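Local coordinates for protein metallopeptidase containing co-catalytic metalloactive site (Shewanella denitrificans OS217, PDB 3B2Y) that probably acts as a zinc-dependent carboxypeptidase-like hydrolase of the M14 family, and here carries a nickel ion in its metal site, at residues Q156-A161 with T228-F233; L200-K205 with N260-G265; P95-R100 with Q266-C271; G47-F52 with T144-K149. All coordinates share one frame; numbering follows the deposited sequence.

Contact 1 (Q156-A161 with T228-F233); sequences QLLCAA and TSFEAF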
# COMPACT_ATOMS: atom_id res chain seq x y z
N GLN A 156 13.38 10.75 6.34
CA GLN A 156 14.10 11.33 5.22
C GLN A 156 14.26 10.31 4.10
O GLN A 156 14.17 10.65 2.95
CB GLN A 156 15.46 11.79 5.68
CG GLN A 156 16.09 12.83 4.77
CD GLN A 156 16.65 14.00 5.58
OE1 GLN A 156 17.64 13.85 6.31
NE2 GLN A 156 15.98 15.15 5.47
N LEU A 157 14.54 9.08 4.48
CA LEU A 157 14.72 7.97 3.54
C LEU A 157 13.37 7.75 2.82
O LEU A 157 13.33 7.60 1.59
CB LEU A 157 15.18 6.74 4.28
CG LEU A 157 15.32 5.47 3.47
CD1 LEU A 157 16.48 5.63 2.51
CD2 LEU A 157 15.44 4.30 4.39
N LEU A 158 12.25 7.79 3.54
CA LEU A 158 10.96 7.53 2.94
C LEU A 158 10.50 8.68 2.02
O LEU A 158 9.84 8.43 1.01
CB LEU A 158 9.91 7.29 4.02
CG LEU A 158 10.20 5.94 4.69
CD1 LEU A 158 9.34 5.83 5.96
CD2 LEU A 158 10.01 4.74 3.74
N CYS A 159 10.79 9.91 2.40
CA CYS A 159 10.52 11.08 1.57
C CYS A 159 11.33 11.01 0.27
O CYS A 159 10.77 11.20 -0.82
CB CYS A 159 10.76 12.35 2.37
SG CYS A 159 9.45 12.51 3.66
N ALA A 160 12.62 10.71 0.36
CA ALA A 160 13.46 10.45 -0.86
C ALA A 160 12.83 9.38 -1.78
O ALA A 160 12.77 9.56 -3.04
CB ALA A 160 14.91 10.02 -0.46
N ALA A 161 12.33 8.32 -1.16
CA ALA A 161 11.77 7.16 -1.89
C ALA A 161 10.48 7.45 -2.63
O ALA A 161 10.15 6.75 -3.59
CB ALA A 161 11.64 5.91 -0.91
N THR A 228 -4.10 12.53 8.87
CA THR A 228 -2.77 12.26 9.46
C THR A 228 -2.15 10.92 9.02
O THR A 228 -1.32 10.34 9.72
CB THR A 228 -2.76 12.30 11.01
OG1 THR A 228 -3.49 11.17 11.54
CG2 THR A 228 -3.30 13.60 11.51
N SER A 229 -2.54 10.48 7.84
CA SER A 229 -2.12 9.23 7.27
C SER A 229 -0.68 9.36 6.75
O SER A 229 -0.15 10.48 6.56
CB SER A 229 -3.02 8.87 6.10
OG SER A 229 -2.85 9.81 5.05
N PHE A 230 -0.07 8.22 6.51
CA PHE A 230 1.28 8.14 6.00
C PHE A 230 1.37 8.85 4.63
O PHE A 230 2.23 9.66 4.40
CB PHE A 230 1.60 6.66 5.81
CG PHE A 230 2.97 6.36 5.25
CD1 PHE A 230 4.08 6.66 5.96
CD2 PHE A 230 3.10 5.65 4.06
CE1 PHE A 230 5.38 6.34 5.46
CE2 PHE A 230 4.37 5.27 3.56
CZ PHE A 230 5.52 5.62 4.28
N GLU A 231 0.42 8.55 3.77
CA GLU A 231 0.38 9.12 2.42
C GLU A 231 0.20 10.65 2.45
O GLU A 231 0.82 11.35 1.67
CB GLU A 231 -0.65 8.37 1.54
CG GLU A 231 -2.10 8.34 2.08
CD GLU A 231 -2.43 7.20 3.05
OE1 GLU A 231 -1.54 6.60 3.70
OE2 GLU A 231 -3.64 6.91 3.18
N ALA A 232 -0.66 11.19 3.29
CA ALA A 232 -0.81 12.66 3.34
C ALA A 232 0.46 13.31 3.85
O ALA A 232 0.85 14.40 3.39
CB ALA A 232 -2.02 13.09 4.19
N PHE A 233 1.06 12.69 4.85
CA PHE A 233 2.40 13.07 5.37
C PHE A 233 3.45 13.16 4.24
O PHE A 233 4.17 14.15 4.11
CB PHE A 233 2.89 12.05 6.43
CG PHE A 233 4.29 12.28 6.85
CD1 PHE A 233 4.60 13.35 7.69
CD2 PHE A 233 5.36 11.47 6.38
CE1 PHE A 233 5.93 13.62 8.06
CE2 PHE A 233 6.70 11.74 6.74
CZ PHE A 233 6.98 12.79 7.62

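Contact 2 (L200-K205 with N260-G265); sequences LGQYFK and NSAAMG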
# COMPACT_ATOMS: atom_id res chain seq x y z
N LEU A 200 -8.68 -0.12 -11.14
CA LEU A 200 -9.48 -0.73 -10.10
C LEU A 200 -10.85 -1.08 -10.65
O LEU A 200 -11.36 -2.16 -10.38
CB LEU A 200 -9.59 0.26 -8.93
CG LEU A 200 -8.29 0.42 -8.17
CD1 LEU A 200 -8.35 1.60 -7.19
CD2 LEU A 200 -8.08 -0.87 -7.48
N GLY A 201 -11.41 -0.18 -11.46
CA GLY A 201 -12.71 -0.39 -12.13
C GLY A 201 -12.82 -1.57 -13.11
O GLY A 201 -13.92 -2.01 -13.42
N GLN A 202 -11.72 -2.10 -13.60
CA GLN A 202 -11.70 -3.32 -14.43
C GLN A 202 -12.11 -4.55 -13.60
O GLN A 202 -12.62 -5.54 -14.13
CB GLN A 202 -10.30 -3.59 -15.03
CG GLN A 202 -9.58 -2.46 -15.80
CD GLN A 202 -8.03 -2.64 -15.86
OE1 GLN A 202 -7.34 -2.97 -14.84
NE2 GLN A 202 -7.48 -2.38 -17.05
N TYR A 203 -11.90 -4.48 -12.28
CA TYR A 203 -12.15 -5.60 -11.38
C TYR A 203 -13.46 -5.50 -10.57
O TYR A 203 -14.11 -6.52 -10.33
CB TYR A 203 -10.95 -5.77 -10.43
CG TYR A 203 -9.74 -6.30 -11.14
CD1 TYR A 203 -9.55 -7.67 -11.31
CD2 TYR A 203 -8.81 -5.43 -11.69
CE1 TYR A 203 -8.42 -8.15 -12.01
CE2 TYR A 203 -7.69 -5.90 -12.37
CZ TYR A 203 -7.50 -7.25 -12.53
OH TYR A 203 -6.38 -7.69 -13.22
N PHE A 204 -13.81 -4.30 -10.13
CA PHE A 204 -14.97 -4.08 -9.25
C PHE A 204 -15.75 -2.86 -9.70
O PHE A 204 -15.23 -2.02 -10.42
CB PHE A 204 -14.55 -3.89 -7.78
CG PHE A 204 -13.63 -4.95 -7.27
CD1 PHE A 204 -14.11 -6.24 -7.04
CD2 PHE A 204 -12.30 -4.68 -7.07
CE1 PHE A 204 -13.25 -7.25 -6.58
CE2 PHE A 204 -11.42 -5.68 -6.60
CZ PHE A 204 -11.92 -6.98 -6.39
N LYS A 205 -17.01 -2.79 -9.28
CA LYS A 205 -17.83 -1.60 -9.49
C LYS A 205 -17.27 -0.50 -8.60
O LYS A 205 -16.83 -0.77 -7.46
CB LYS A 205 -19.31 -1.88 -9.17
CG LYS A 205 -20.06 -2.49 -10.36
N ASN A 260 -5.18 -5.20 -6.78
CA ASN A 260 -4.02 -4.52 -6.13
C ASN A 260 -2.77 -4.53 -7.01
O ASN A 260 -2.15 -3.47 -7.25
CB ASN A 260 -3.72 -5.16 -4.79
CG ASN A 260 -4.59 -4.57 -3.67
OD1 ASN A 260 -4.27 -3.52 -3.12
ND2 ASN A 260 -5.67 -5.24 -3.33
N SER A 261 -2.46 -5.69 -7.55
CA SER A 261 -1.33 -5.85 -8.46
C SER A 261 -1.50 -4.97 -9.71
O SER A 261 -0.54 -4.38 -10.18
CB SER A 261 -1.16 -7.34 -8.81
OG SER A 261 0.00 -7.56 -9.60
N ALA A 262 -2.75 -4.89 -10.22
CA ALA A 262 -3.11 -4.05 -11.38
C ALA A 262 -2.99 -2.57 -11.10
O ALA A 262 -2.49 -1.87 -12.00
CB ALA A 262 -4.53 -4.38 -11.87
N ALA A 263 -3.47 -2.10 -9.93
CA ALA A 263 -3.24 -0.69 -9.44
C ALA A 263 -1.77 -0.34 -9.41
O ALA A 263 -1.38 0.75 -9.88
CB ALA A 263 -3.84 -0.42 -8.08
N MSE A 264 -0.97 -1.26 -8.91
CA MSE A 264 0.46 -1.07 -8.82
C MSE A 264 1.10 -0.97 -10.21
O MSE A 264 2.00 -0.17 -10.43
CB MSE A 264 1.09 -2.20 -8.00
CG MSE A 264 0.81 -2.14 -6.57
SE MSE A 264 1.47 -3.73 -5.64
CE MSE A 264 0.34 -3.69 -4.04
N GLY A 265 0.62 -1.78 -11.15
CA GLY A 265 1.12 -1.77 -12.50
C GLY A 265 0.77 -0.48 -13.20
O GLY A 265 1.59 0.07 -13.92

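Contact 3 (P95-R100 with Q266-C271); sequences PALFER and QFIAHC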
# COMPACT_ATOMS: atom_id res chain seq x y z
N PRO A 95 14.12 -7.67 -13.40
CA PRO A 95 15.03 -6.60 -13.02
C PRO A 95 15.13 -5.39 -13.96
O PRO A 95 15.47 -4.31 -13.48
CB PRO A 95 16.38 -7.32 -12.95
CG PRO A 95 16.04 -8.71 -12.63
CD PRO A 95 14.80 -8.97 -13.42
N ALA A 96 14.86 -5.55 -15.26
CA ALA A 96 14.86 -4.40 -16.19
C ALA A 96 13.98 -3.21 -15.75
O ALA A 96 14.25 -2.08 -16.18
CB ALA A 96 14.43 -4.83 -17.60
N LEU A 97 12.92 -3.47 -15.00
CA LEU A 97 12.04 -2.39 -14.50
C LEU A 97 12.94 -1.37 -13.78
O LEU A 97 12.87 -0.18 -14.02
CB LEU A 97 10.96 -2.92 -13.59
CG LEU A 97 10.24 -1.79 -12.83
CD1 LEU A 97 9.61 -0.76 -13.82
CD2 LEU A 97 9.26 -2.33 -11.82
N PHE A 98 13.88 -1.87 -12.99
CA PHE A 98 14.69 -0.96 -12.17
C PHE A 98 15.65 -0.09 -12.93
O PHE A 98 16.18 0.88 -12.37
CB PHE A 98 15.34 -1.74 -11.04
CG PHE A 98 14.37 -2.60 -10.31
CD1 PHE A 98 13.25 -2.04 -9.73
CD2 PHE A 98 14.50 -3.96 -10.26
CE1 PHE A 98 12.31 -2.83 -9.08
CE2 PHE A 98 13.56 -4.73 -9.61
CZ PHE A 98 12.46 -4.16 -9.04
N GLU A 99 15.84 -0.34 -14.23
CA GLU A 99 16.63 0.57 -15.08
C GLU A 99 15.91 1.86 -15.41
O GLU A 99 16.55 2.80 -15.86
CB GLU A 99 17.02 -0.10 -16.40
CG GLU A 99 17.85 -1.35 -16.17
CD GLU A 99 18.29 -2.04 -17.46
OE1 GLU A 99 18.28 -1.39 -18.53
OE2 GLU A 99 18.62 -3.24 -17.38
N ARG A 100 14.59 1.91 -15.22
CA ARG A 100 13.88 3.14 -15.53
C ARG A 100 13.24 3.81 -14.34
O ARG A 100 12.75 4.92 -14.47
CB ARG A 100 12.89 2.94 -16.67
CG ARG A 100 11.58 2.36 -16.37
CD ARG A 100 10.69 2.52 -17.62
NE ARG A 100 9.35 2.08 -17.29
CZ ARG A 100 8.99 0.80 -17.19
NH1 ARG A 100 9.84 -0.17 -17.50
NH2 ARG A 100 7.75 0.50 -16.85
N GLN A 266 -0.44 0.01 -12.96
CA GLN A 266 -0.89 1.32 -13.53
C GLN A 266 -0.12 2.49 -12.91
O GLN A 266 0.18 3.52 -13.60
CB GLN A 266 -2.40 1.47 -13.31
CG GLN A 266 -2.99 2.80 -13.82
CD GLN A 266 -2.65 3.09 -15.22
OE1 GLN A 266 -2.62 2.19 -16.04
NE2 GLN A 266 -2.36 4.36 -15.52
N PHE A 267 0.21 2.39 -11.63
CA PHE A 267 0.93 3.49 -10.93
C PHE A 267 2.30 3.67 -11.61
O PHE A 267 2.73 4.77 -11.96
CB PHE A 267 1.03 3.11 -9.44
CG PHE A 267 1.98 3.94 -8.63
CD1 PHE A 267 1.70 5.27 -8.31
CD2 PHE A 267 3.13 3.40 -8.13
CE1 PHE A 267 2.59 6.02 -7.51
CE2 PHE A 267 3.99 4.16 -7.34
CZ PHE A 267 3.73 5.46 -7.07
N ILE A 268 2.96 2.55 -11.81
CA ILE A 268 4.26 2.47 -12.49
C ILE A 268 4.17 2.88 -13.95
O ILE A 268 5.00 3.64 -14.40
CB ILE A 268 4.88 1.07 -12.38
CG1 ILE A 268 5.36 0.78 -10.95
CG2 ILE A 268 6.09 0.92 -13.36
CD1 ILE A 268 6.45 -0.28 -10.95
N ALA A 269 3.13 2.44 -14.67
CA ALA A 269 2.93 2.90 -16.04
C ALA A 269 2.78 4.44 -16.17
O ALA A 269 3.21 5.03 -17.18
CB ALA A 269 1.72 2.21 -16.68
N HIS A 270 2.14 5.07 -15.20
CA HIS A 270 1.88 6.52 -15.26
C HIS A 270 3.10 7.28 -14.86
O HIS A 270 3.48 8.23 -15.52
CB HIS A 270 0.72 6.94 -14.34
CG HIS A 270 0.34 8.37 -14.53
ND1 HIS A 270 0.92 9.40 -13.82
CD2 HIS A 270 -0.50 8.94 -15.41
CE1 HIS A 270 0.44 10.55 -14.25
NE2 HIS A 270 -0.45 10.30 -15.19
N CYS A 271 3.76 6.78 -13.80
CA CYS A 271 4.84 7.50 -13.12
C CYS A 271 6.23 7.16 -13.61
O CYS A 271 7.16 7.95 -13.41
CB CYS A 271 4.76 7.25 -11.62
SG CYS A 271 3.27 7.97 -10.87

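Contact 4 (G47-F52 with T144-K149); sequences GSVDSF and TSLEGK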
# COMPACT_ATOMS: atom_id res chain seq x y z
N GLY A 47 12.73 -1.58 11.33
CA GLY A 47 12.40 -1.94 12.68
C GLY A 47 11.81 -3.32 12.71
O GLY A 47 11.54 -3.93 11.67
N SER A 48 11.50 -3.76 13.91
CA SER A 48 10.94 -5.10 14.12
C SER A 48 10.09 -5.14 15.36
O SER A 48 10.39 -4.44 16.32
CB SER A 48 12.07 -6.15 14.12
OG SER A 48 12.75 -6.36 15.30
N VAL A 49 9.01 -5.93 15.33
CA VAL A 49 8.16 -6.12 16.47
C VAL A 49 7.72 -7.58 16.49
O VAL A 49 7.43 -8.15 15.44
CB VAL A 49 6.95 -5.16 16.40
CG1 VAL A 49 6.19 -5.36 15.18
CG2 VAL A 49 6.07 -5.30 17.70
N ASP A 50 7.75 -8.20 17.67
CA ASP A 50 7.33 -9.58 17.86
C ASP A 50 8.09 -10.49 16.92
O ASP A 50 7.54 -11.45 16.39
CB ASP A 50 5.81 -9.72 17.69
CG ASP A 50 5.04 -9.21 18.87
OD1 ASP A 50 5.65 -8.92 19.94
OD2 ASP A 50 3.79 -9.16 18.77
N SER A 51 9.38 -10.17 16.73
CA SER A 51 10.32 -10.93 15.87
C SER A 51 10.14 -10.75 14.36
O SER A 51 10.86 -11.38 13.58
CB SER A 51 10.30 -12.42 16.24
OG SER A 51 11.14 -12.69 17.39
N PHE A 52 9.18 -9.93 13.93
CA PHE A 52 8.92 -9.67 12.53
C PHE A 52 9.51 -8.34 12.06
O PHE A 52 9.19 -7.31 12.61
CB PHE A 52 7.43 -9.61 12.25
CG PHE A 52 6.65 -10.78 12.73
CD1 PHE A 52 6.87 -12.02 12.19
CD2 PHE A 52 5.68 -10.63 13.71
CE1 PHE A 52 6.15 -13.14 12.62
CE2 PHE A 52 4.97 -11.73 14.15
CZ PHE A 52 5.22 -12.99 13.61
N THR A 144 0.96 8.43 16.89
CA THR A 144 1.45 7.37 16.06
C THR A 144 1.50 6.07 16.85
O THR A 144 1.52 6.07 18.07
CB THR A 144 2.88 7.66 15.58
OG1 THR A 144 3.70 7.97 16.71
CG2 THR A 144 2.92 8.82 14.57
N SER A 145 1.44 4.97 16.11
CA SER A 145 1.70 3.65 16.62
C SER A 145 3.20 3.42 16.78
O SER A 145 4.00 4.18 16.26
CB SER A 145 1.15 2.59 15.66
OG SER A 145 1.95 2.44 14.46
N LEU A 146 3.55 2.32 17.40
CA LEU A 146 4.93 1.91 17.45
C LEU A 146 5.55 1.85 16.03
O LEU A 146 6.65 2.40 15.78
CB LEU A 146 4.97 0.53 18.15
CG LEU A 146 6.32 -0.07 18.36
CD1 LEU A 146 7.14 0.98 19.10
CD2 LEU A 146 6.08 -1.39 19.17
N GLU A 147 4.85 1.19 15.09
CA GLU A 147 5.30 1.09 13.69
C GLU A 147 5.46 2.47 13.05
O GLU A 147 6.46 2.70 12.38
CB GLU A 147 4.39 0.21 12.84
CG GLU A 147 4.18 -1.24 13.39
CD GLU A 147 3.20 -1.33 14.56
OE1 GLU A 147 2.57 -0.30 14.85
OE2 GLU A 147 3.09 -2.42 15.22
N GLY A 148 4.50 3.36 13.25
CA GLY A 148 4.62 4.74 12.79
C GLY A 148 5.85 5.46 13.30
O GLY A 148 6.51 6.21 12.59
N LYS A 149 6.13 5.32 14.58
CA LYS A 149 7.33 5.90 15.12
C LYS A 149 8.60 5.37 14.44
O LYS A 149 9.56 6.13 14.23
CB LYS A 149 7.39 5.67 16.62
CG LYS A 149 6.32 6.43 17.35
CD LYS A 149 6.30 6.05 18.85
CE LYS A 149 5.31 6.99 19.61
NZ LYS A 149 3.95 6.57 19.38

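Contact 1 (Q156-A161 with T228-F233)
Leu158 and Phe230 make the apolar part of this contact. Leu158 CD1 sits at the edge of the Phe230 ring, close to its plane, 4.0 Å from Phe230 CE1. The two side chains cross at about a right angle. Phe230 CG stands anti to the backbone N (chi1 179°), and this carries the ring across to helix 155-161. Leu151 of helix 146-152 touches both side chains, and Phe75 meets the Phe230 ring.

The second interaction is a sulfur-aromatic one. Cys159 SG lies 4.2 Å from Phe233 CE2. It approaches the ring obliquely, 52° off the normal.

The polar bonds lie at the start of helix 230-236. Ser229, the residue just before it, is the N-cap. Ser229 OG accepts from Ala232 N at 3.1 Å, in a fairly straight bond, and is also hydrogen-bonded to Asp227. This cap sits at the start of the helix that presents both phenylalanines.

No hydrogen bond joins the two segments. The side chain of Phe230 is about 10 Å from the bound nickel ion, too far to be a ligand of it. The chemistry implies an apolar link between the two helices, made of van der Waals contact and one oblique sulfur-aromatic approach.

Contact 2 (L200-K205 with N260-G265)
The Tyr203 ring meets Ala262 obliquely. Ala262 CB comes to 3.5 Å from Tyr203 CE2, and the phenol oxygen Tyr203 OH is 4.0 Å from the same methyl. The Phe204 ring has Tyr203 CB over one face, 3.7 Å above its plane and offset toward the rim. Tyr203 CG is anti to the carbonyl carbon (chi1 -71°), which swings the phenol ring over to helix 253-271. Gln258 and Ala259 of that helix also touch Tyr203.

Deeper in, Leu200 CD2 reaches Ala263 CB at 4.3 Å. Leu200 also packs on Ser245 and Thr247 of strand 242-248, so it touches both that strand and the helix.

Leu200 O accepts from two backbone donors. Tyr203 N is 3.0 Å from Leu200 O. Phe204 N is 3.3 Å from Leu200 O. These two bonds close the backbone around Leu200 to Phe204. Tyr203 O is bonded to Arg255, a further tie to helix 253-271.

Small alanines on the helix let segment 200-205 come close; the CA atoms of Leu200 and Ala263 are 6.3 Å apart. Leu200 is about 7 Å from Glu246, the predicted proton donor/acceptor, side chain to side chain. The end region of helix 191-201 thus packs on helix 253-271 beside the central mixed sheet of an M14 alpha/beta fold.

Contact 3 (P95-R100 with Q266-C271)
Leu97 and Ile268 meet tip to tip in the alpha/beta fold of the M14 peptidases. They join the loop between helix 81-92 and strand 102-106 to the last helix, 253-271. The nearest atoms are Leu97 CD2 and Ile268 CD1, at 3.6 Å. Leu97 CD1 touches the other branch of the isoleucine, 3.9 Å from Ile268 CG2. Each methyl of Leu97 thus has its own partner.

The isoleucine torsion goes with this pairing. In Ile268 it is CG2 that lies anti to the backbone N, while CG1 is anti to the carbonyl carbon (chi1 -71°). Both branches touch the loop. Leu103 of strand 102-106 touches both side chains of the pair.

Arg100 lies alongside this apolar pair. Its CG takes the position between the backbone N and the carbonyl carbon (chi1 82°). From CG to NE the chain is extended, and this brings the guanidinium back to Leu97 and Ile268. Arg100 NE is hydrogen-bonded to Ala272 O, just past the helix segment, and this holds the polar end.

Residues 95-99 are coiled like a helix but lack its regular bonding. Arg100 N bonds Leu97 O at 3.0 Å and closes a short turn, which sets Leu97 and Arg100 near each other. The two segments share no hydrogen bond. Against the guanidinium, Leu97 CD1 lies 3.5 Å above one face, offset toward the rim, and Ile268 CG2 is 3.9 Å from Arg100 NH2.

Contact 4 (G47-F52 with T144-K149)
Glu147 OE1 is gripped by Ser145 OG at 2.8 Å and by Asn121 ND2, and the other oxygen of the same carboxylate lies near Val49. The serine hydroxyl donates nearly along the C-O axis of Glu147. Ser145 OG in turn accepts from Gly148 N at 3.0 Å, in an almost straight bond of 173°. Ser145 is the N-cap of helix 146-152. Its hydroxyl therefore links the first turn of the helix to the glutamate and, together with Asn121, helps to set how the carboxylate is turned.

Across the contact, Glu147 OE2 lies 4.3 Å from Val49 CG1. This is a loose approach of a carboxylate oxygen to a methyl. The other branch of the valine does the apolar work: Val49 CG2 is 4.2 Å from Leu146 CD2. The two side chains meet at a slant. Leu146 CG is anti to the backbone N (chi1 -178°), which brings its methyls to the hairpin. Phe123 touches both Val49 and Leu146, and Thr112 of helix 111-115 also lies against Val49.

Val49 opens a type I' turn that ends at Phe52. Val49 N bonds Phe52 O at 3.1 Å, and Phe52 N bonds Val49 O at 2.9 Å. This tight turn joins strands 42-49 and 52-58 of a two-stranded antiparallel sheet. Asp50, in the turn, forms a salt bridge to Arg122.

The chemistry implies a light apolar touch between a hairpin end and a capped helix start, with OE1 of the buried Glu147 carboxylate held by Ser145 and Asn121, and OE2 bonded elsewhere in the structure.

In the fold
The four contacts lie around one alpha/beta domain with a six-stranded mixed sheet. Contacts 2 and 3 both use helix 253-271, and their centres are 17 Å apart. Contacts 1 and 4 use helices 155-161 and 146-152, which follow each other in the chain; their centres are 16 Å apart. Contacts 2 and 4 lie on opposite sides of the chain's centre, 29 Å apart. Along the chain, contact 4 closes before contact 1 opens. Contacts 1 and 2 cross, and both are nested inside the long loop closed by contact 3. The contacts thus join distant parts of the sequence within one domain. Contacts 1 and 2 are the ones nearer the metal and the predicted active-site residue.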